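PDB 7CUJ: coiled-coil quantitatively-enriched protein 1 from Schizosaccharomyces pombe, which links telomeres to the meiotic centrosome component pcp1 and is required for telomere clustering in meiosis, telomere length regulation and chromosome segregation. Local coordinates for residues 117-129 with 183-197. Numbering follows the deposited sequence.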
loop_
_atom_site.group_PDB
_atom_site.type_symbol
_atom_site.label_atom_id
_atom_site.label_comp_id
_atom_site.label_asym_id
_atom_site.label_seq_id
_atom_site.Cartn_x
_atom_site.Cartn_y
_atom_site.Cartn_z
ATOM N N SER A 117 -42.475 -30.421 -15.064
ATOM C CA SER A 117 -42.365 -31.873 -15.079
ATOM C C SER A 117 -41.546 -32.355 -13.882
ATOM O O SER A 117 -42.002 -33.203 -13.118
ATOM C CB SER A 117 -41.791 -32.365 -16.387
ATOM O OG SER A 117 -40.531 -31.766 -16.651
ATOM N N TYR A 118 -40.341 -31.790 -13.733
ATOM C CA TYR A 118 -39.401 -32.135 -12.677
ATOM C C TYR A 118 -40.012 -31.815 -11.315
ATOM O O TYR A 118 -40.663 -30.783 -11.155
ATOM C CB TYR A 118 -38.098 -31.360 -12.889
ATOM C CG TYR A 118 -36.942 -31.753 -12.003
ATOM C CD1 TYR A 118 -36.110 -32.812 -12.339
ATOM C CD2 TYR A 118 -36.657 -31.049 -10.844
ATOM C CE1 TYR A 118 -35.036 -33.172 -11.540
ATOM C CE2 TYR A 118 -35.584 -31.393 -10.035
ATOM C CZ TYR A 118 -34.772 -32.459 -10.382
ATOM O OH TYR A 118 -33.715 -32.807 -9.590
ATOM N N SER A 119 -39.785 -32.706 -10.339
ATOM C CA SER A 119 -40.377 -32.563 -9.017
ATOM C C SER A 119 -39.465 -33.122 -7.922
ATOM O O SER A 119 -39.847 -34.037 -7.192
ATOM C CB SER A 119 -41.766 -33.163 -8.966
ATOM O OG SER A 119 -41.743 -34.540 -9.313
ATOM N N LYS A 120 -38.259 -32.550 -7.817
ATOM C CA LYS A 120 -37.378 -32.744 -6.676
ATOM C C LYS A 120 -37.186 -31.390 -5.998
ATOM O O LYS A 120 -37.213 -30.356 -6.662
ATOM C CB LYS A 120 -36.039 -33.334 -7.134
ATOM C CG LYS A 120 -35.066 -33.738 -6.033
ATOM C CD LYS A 120 -33.672 -34.016 -6.557
ATOM C CE LYS A 120 -32.877 -34.965 -5.686
ATOM N NZ LYS A 120 -31.539 -35.245 -6.257
ATOM N N THR A 121 -36.998 -31.410 -4.673
ATOM C CA THR A 121 -36.898 -30.191 -3.884
ATOM C C THR A 121 -35.434 -29.762 -3.793
ATOM O O THR A 121 -34.596 -30.518 -3.305
ATOM C CB THR A 121 -37.536 -30.380 -2.499
ATOM O OG1 THR A 121 -36.809 -31.397 -1.806
ATOM C CG2 THR A 121 -39.000 -30.758 -2.562
ATOM N N PHE A 122 -35.138 -28.544 -4.271
ATOM C CA PHE A 122 -33.791 -28.000 -4.206
ATOM C C PHE A 122 -33.552 -27.299 -2.873
ATOM O O PHE A 122 -34.448 -26.662 -2.326
ATOM C CB PHE A 122 -33.530 -27.003 -5.338
ATOM C CG PHE A 122 -33.215 -27.621 -6.674
ATOM C CD1 PHE A 122 -32.051 -28.351 -6.868
ATOM C CD2 PHE A 122 -34.081 -27.464 -7.744
ATOM C CE1 PHE A 122 -31.768 -28.918 -8.102
ATOM C CE2 PHE A 122 -33.796 -28.028 -8.978
ATOM C CZ PHE A 122 -32.641 -28.756 -9.155
ATOM N N PHE A 123 -32.317 -27.435 -2.374
ATOM C CA PHE A 123 -31.782 -26.623 -1.294
ATOM C C PHE A 123 -30.631 -25.786 -1.842
ATOM O O PHE A 123 -29.663 -26.335 -2.364
ATOM C CB PHE A 123 -31.247 -27.506 -0.164
ATOM C CG PHE A 123 -32.211 -27.755 0.966
ATOM C CD1 PHE A 123 -32.305 -26.864 2.026
ATOM C CD2 PHE A 123 -33.018 -28.883 0.977
ATOM C CE1 PHE A 123 -33.189 -27.093 3.071
ATOM C CE2 PHE A 123 -33.903 -29.112 2.021
ATOM C CZ PHE A 123 -33.986 -28.217 3.065
ATOM N N LEU A 124 -30.752 -24.458 -1.727
ATOM C CA LEU A 124 -29.682 -23.557 -2.120
ATOM C C LEU A 124 -29.132 -22.845 -0.885
ATOM O O LEU A 124 -29.881 -22.243 -0.119
ATOM C CB LEU A 124 -30.191 -22.564 -3.172
ATOM C CG LEU A 124 -29.145 -21.594 -3.723
ATOM C CD1 LEU A 124 -29.286 -21.431 -5.227
ATOM C CD2 LEU A 124 -29.217 -20.242 -3.025
ATOM N N PHE A 125 -27.808 -22.924 -0.711
ATOM C CA PHE A 125 -27.122 -22.239 0.371
ATOM C C PHE A 125 -26.429 -20.993 -0.169
ATOM O O PHE A 125 -25.800 -21.030 -1.225
ATOM C CB PHE A 125 -26.141 -23.181 1.073
ATOM C CG PHE A 125 -26.793 -24.156 2.019
ATOM C CD1 PHE A 125 -27.310 -25.356 1.557
ATOM C CD2 PHE A 125 -26.899 -23.869 3.372
ATOM C CE1 PHE A 125 -27.919 -26.250 2.428
ATOM C CE2 PHE A 125 -27.499 -24.766 4.244
ATOM C CZ PHE A 125 -28.011 -25.954 3.770
ATOM N N ILE A 126 -26.561 -19.890 0.576
ATOM C CA ILE A 126 -25.979 -18.611 0.204
ATOM C C ILE A 126 -25.555 -17.893 1.484
ATOM O O ILE A 126 -26.289 -17.898 2.469
ATOM C CB ILE A 126 -26.968 -17.791 -0.657
ATOM C CG1 ILE A 126 -26.328 -16.535 -1.254
ATOM C CG2 ILE A 126 -28.247 -17.474 0.107
ATOM C CD1 ILE A 126 -27.138 -15.904 -2.366
ATOM N N SER A 127 -24.362 -17.290 1.465
ATOM C CA SER A 127 -23.755 -16.768 2.680
ATOM C C SER A 127 -23.957 -15.257 2.789
ATOM O O SER A 127 -23.024 -14.527 3.113
ATOM C CB SER A 127 -22.294 -17.148 2.767
ATOM O OG SER A 127 -21.559 -16.561 1.706
ATOM N N ASN A 128 -25.192 -14.807 2.541
ATOM C CA ASN A 128 -25.534 -13.393 2.555
ATOM C C ASN A 128 -27.049 -13.236 2.656
ATOM O O ASN A 128 -27.785 -13.755 1.818
ATOM C CB ASN A 128 -24.995 -12.672 1.316
ATOM C CG ASN A 128 -25.085 -11.168 1.444
ATOM O OD1 ASN A 128 -26.072 -10.564 1.029
ATOM N ND2 ASN A 128 -24.076 -10.557 2.042
ATOM N N GLN A 129 -27.501 -12.499 3.680
ATOM C CA GLN A 129 -28.920 -12.364 3.972
ATOM C C GLN A 129 -29.611 -11.562 2.871
ATOM O O GLN A 129 -30.648 -11.979 2.366
ATOM C CB GLN A 129 -29.140 -11.745 5.354
ATOM C CG GLN A 129 -30.607 -11.655 5.761
ATOM C CD GLN A 129 -31.271 -13.009 5.861
ATOM O OE1 GLN A 129 -30.905 -13.841 6.690
ATOM N NE2 GLN A 129 -32.262 -13.238 5.015
ATOM N N LEU A 183 -35.111 -37.584 -2.231
ATOM C CA LEU A 183 -35.340 -36.551 -3.236
ATOM C C LEU A 183 -35.092 -35.140 -2.684
ATOM O O LEU A 183 -36.039 -34.417 -2.383
ATOM C CB LEU A 183 -36.744 -36.703 -3.845
ATOM C CG LEU A 183 -37.928 -36.793 -2.876
ATOM C CD1 LEU A 183 -39.133 -36.038 -3.421
ATOM C CD2 LEU A 183 -38.301 -38.241 -2.583
ATOM N N SER A 184 -33.809 -34.747 -2.583
ATOM C CA SER A 184 -33.418 -33.380 -2.255
ATOM C C SER A 184 -32.023 -33.058 -2.795
ATOM O O SER A 184 -31.030 -33.601 -2.312
ATOM C CB SER A 184 -33.511 -33.110 -0.767
ATOM O OG SER A 184 -32.606 -33.927 -0.037
ATOM N N ALA A 185 -31.960 -32.161 -3.792
ATOM C CA ALA A 185 -30.703 -31.731 -4.392
ATOM C C ALA A 185 -30.208 -30.450 -3.718
ATOM O O ALA A 185 -31.013 -29.666 -3.219
ATOM C CB ALA A 185 -30.880 -31.557 -5.882
ATOM N N THR A 186 -28.881 -30.244 -3.713
ATOM C CA THR A 186 -28.256 -29.159 -2.965
ATOM C C THR A 186 -27.381 -28.299 -3.878
ATOM O O THR A 186 -26.513 -28.812 -4.580
ATOM C CB THR A 186 -27.442 -29.683 -1.773
ATOM O OG1 THR A 186 -28.264 -30.578 -1.024
ATOM C CG2 THR A 186 -26.945 -28.584 -0.860
ATOM N N ILE A 187 -27.614 -26.980 -3.839
ATOM C CA ILE A 187 -26.829 -26.013 -4.592
ATOM C C ILE A 187 -26.157 -25.050 -3.615
ATOM O O ILE A 187 -26.808 -24.479 -2.742
ATOM C CB ILE A 187 -27.697 -25.250 -5.616
ATOM C CG1 ILE A 187 -28.479 -26.193 -6.532
ATOM C CG2 ILE A 187 -26.849 -24.269 -6.415
ATOM C CD1 ILE A 187 -29.708 -25.566 -7.150
ATOM N N PHE A 188 -24.845 -24.867 -3.790
ATOM C CA PHE A 188 -24.117 -23.828 -3.083
ATOM C C PHE A 188 -23.942 -22.632 -4.010
ATOM O O PHE A 188 -23.253 -22.725 -5.025
ATOM C CB PHE A 188 -22.789 -24.366 -2.551
ATOM C CG PHE A 188 -22.964 -25.294 -1.379
ATOM C CD1 PHE A 188 -22.959 -24.803 -0.082
ATOM C CD2 PHE A 188 -23.187 -26.649 -1.573
ATOM C CE1 PHE A 188 -23.143 -25.652 0.998
ATOM C CE2 PHE A 188 -23.373 -27.498 -0.493
ATOM C CZ PHE A 188 -23.348 -26.998 0.790
ATOM N N TYR A 189 -24.599 -21.521 -3.652
ATOM C CA TYR A 189 -24.510 -20.301 -4.439
ATOM C C TYR A 189 -23.062 -19.814 -4.468
ATOM O O TYR A 189 -22.611 -19.276 -5.476
ATOM C CB TYR A 189 -25.476 -19.232 -3.917
ATOM C CG TYR A 189 -25.430 -17.933 -4.683
ATOM C CD1 TYR A 189 -26.255 -17.721 -5.778
ATOM C CD2 TYR A 189 -24.551 -16.919 -4.327
ATOM C CE1 TYR A 189 -26.214 -16.533 -6.493
ATOM C CE2 TYR A 189 -24.500 -15.725 -5.030
ATOM C CZ TYR A 189 -25.333 -15.533 -6.118
ATOM O OH TYR A 189 -25.290 -14.363 -6.815
ATOM N N ASP A 190 -22.345 -20.024 -3.358
ATOM C CA ASP A 190 -21.001 -19.495 -3.188
ATOM C C ASP A 190 -20.170 -20.444 -2.326
ATOM O O ASP A 190 -20.715 -21.223 -1.544
ATOM C CB ASP A 190 -21.027 -18.073 -2.618
ATOM C CG ASP A 190 -21.709 -17.979 -1.264
ATOM O OD1 ASP A 190 -21.085 -18.387 -0.258
ATOM O OD2 ASP A 190 -22.866 -17.516 -1.228
ATOM N N ILE A 191 -18.844 -20.343 -2.480
ATOM C CA ILE A 191 -17.887 -21.232 -1.842
ATOM C C ILE A 191 -17.815 -20.936 -0.346
ATOM O O ILE A 191 -17.615 -21.855 0.445
ATOM C CB ILE A 191 -16.513 -21.151 -2.541
ATOM C CG1 ILE A 191 -16.486 -21.978 -3.831
ATOM C CG2 ILE A 191 -15.370 -21.531 -1.607
ATOM C CD1 ILE A 191 -16.727 -23.463 -3.634
ATOM N N GLU A 192 -17.984 -19.662 0.035
ATOM C CA GLU A 192 -18.019 -19.287 1.441
ATOM C C GLU A 192 -19.064 -20.136 2.167
ATOM O O GLU A 192 -18.793 -20.664 3.245
ATOM C CB GLU A 192 -18.278 -17.787 1.610
ATOM C CG GLU A 192 -18.120 -17.305 3.044
ATOM C CD GLU A 192 -18.393 -15.829 3.298
ATOM O OE1 GLU A 192 -17.954 -14.992 2.480
ATOM O OE2 GLU A 192 -19.048 -15.516 4.316
ATOM N N ALA A 193 -20.247 -20.274 1.555
ATOM C CA ALA A 193 -21.328 -21.077 2.108
ATOM C C ALA A 193 -20.911 -22.544 2.180
ATOM O O ALA A 193 -21.246 -23.231 3.140
ATOM C CB ALA A 193 -22.590 -20.901 1.297
ATOM N N TYR A 194 -20.173 -23.009 1.163
ATOM C CA TYR A 194 -19.672 -24.374 1.159
ATOM C C TYR A 194 -18.701 -24.574 2.320
ATOM O O TYR A 194 -18.869 -25.504 3.105
ATOM C CB TYR A 194 -19.060 -24.752 -0.191
ATOM C CG TYR A 194 -18.624 -26.193 -0.266
ATOM C CD1 TYR A 194 -19.530 -27.199 -0.569
ATOM C CD2 TYR A 194 -17.311 -26.558 -0.010
ATOM C CE1 TYR A 194 -19.139 -28.528 -0.625
ATOM C CE2 TYR A 194 -16.903 -27.881 -0.062
ATOM C CZ TYR A 194 -17.821 -28.869 -0.369
ATOM O OH TYR A 194 -17.430 -30.176 -0.424
ATOM N N MET A 195 -17.700 -23.689 2.423
ATOM C CA MET A 195 -16.709 -23.736 3.488
ATOM C C MET A 195 -17.412 -23.854 4.838
ATOM O O MET A 195 -17.072 -24.716 5.645
ATOM C CB MET A 195 -15.845 -22.468 3.506
ATOM C CG MET A 195 -14.992 -22.254 2.267
ATOM S SD MET A 195 -13.646 -23.449 2.099
ATOM C CE MET A 195 -14.421 -24.676 1.047
ATOM N N SER A 196 -18.402 -22.976 5.046
ATOM C CA SER A 196 -19.121 -22.824 6.301
ATOM C C SER A 196 -19.946 -24.071 6.616
ATOM O O SER A 196 -19.882 -24.590 7.729
ATOM C CB SER A 196 -19.980 -21.583 6.258
ATOM O OG SER A 196 -20.643 -21.376 7.495
ATOM N N VAL A 197 -20.713 -24.547 5.627
ATOM C CA VAL A 197 -21.690 -25.607 5.832
ATOM C C VAL A 197 -20.990 -26.957 6.000
ATOM O O VAL A 197 -21.427 -27.780 6.802
ATOM C CB VAL A 197 -22.744 -25.631 4.706
ATOM C CG1 VAL A 197 -23.590 -26.894 4.730
ATOM C CG2 VAL A 197 -23.634 -24.398 4.750
#
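F125 lies beside F188 where the parallel strands 121-126 and 184-188 run together, and its backbone spans the residues on either side of F188. F125 N donates to I187 O at 2.7 Å, and F125 O receives Y189 N at 2.8 Å; upstream, F123 N and F123 O likewise bind A185 O and I187 N.

The F125 side chain carries much of the apolar contact. Its CB lies 3.8 Å from F188 CD1, the two side chains running alongside each other with ring planes only 18° apart but slid so far that they barely overlap. CG turns away from the carbonyl carbon (chi1 -77°), which sets the ring between T186 and the helix: CD1 and CE1 have T186 CG2 near their plane at the edge, while CD2 meets V197 CG2 at 3.6 Å and CE2 touches the same methyl. V197 CG1 lies over one face. The side chain also packs on C165 and on A170 and A173 of helix 170-173. On the other side of the sheet, F122 rests its CD1 on A185 CB and I187 CD1. At the C-terminal end of the strands, I126 lays CD1 over the Y189 ring in a CH-pi contact, 3.6 Å from the centroid.

Beyond the strands D190 ties the two segments together. OD2 takes S127 N through its syn lone pair at 3.1 Å; OD1 takes S127 OG (2.7 Å) from above the carboxylate plane and A193 N, the N-cap bond of helix 191-200, from the opposite face. Three donors thus fix the carboxylate's rotation.

In the parallel alpha/beta domain that makes up this fragment of the longer protein, the pair is central: strand 162-166 flanks 121-126, strand 208-213 flanks 184-188, and helix 170-173 packs against F123 and V197 too.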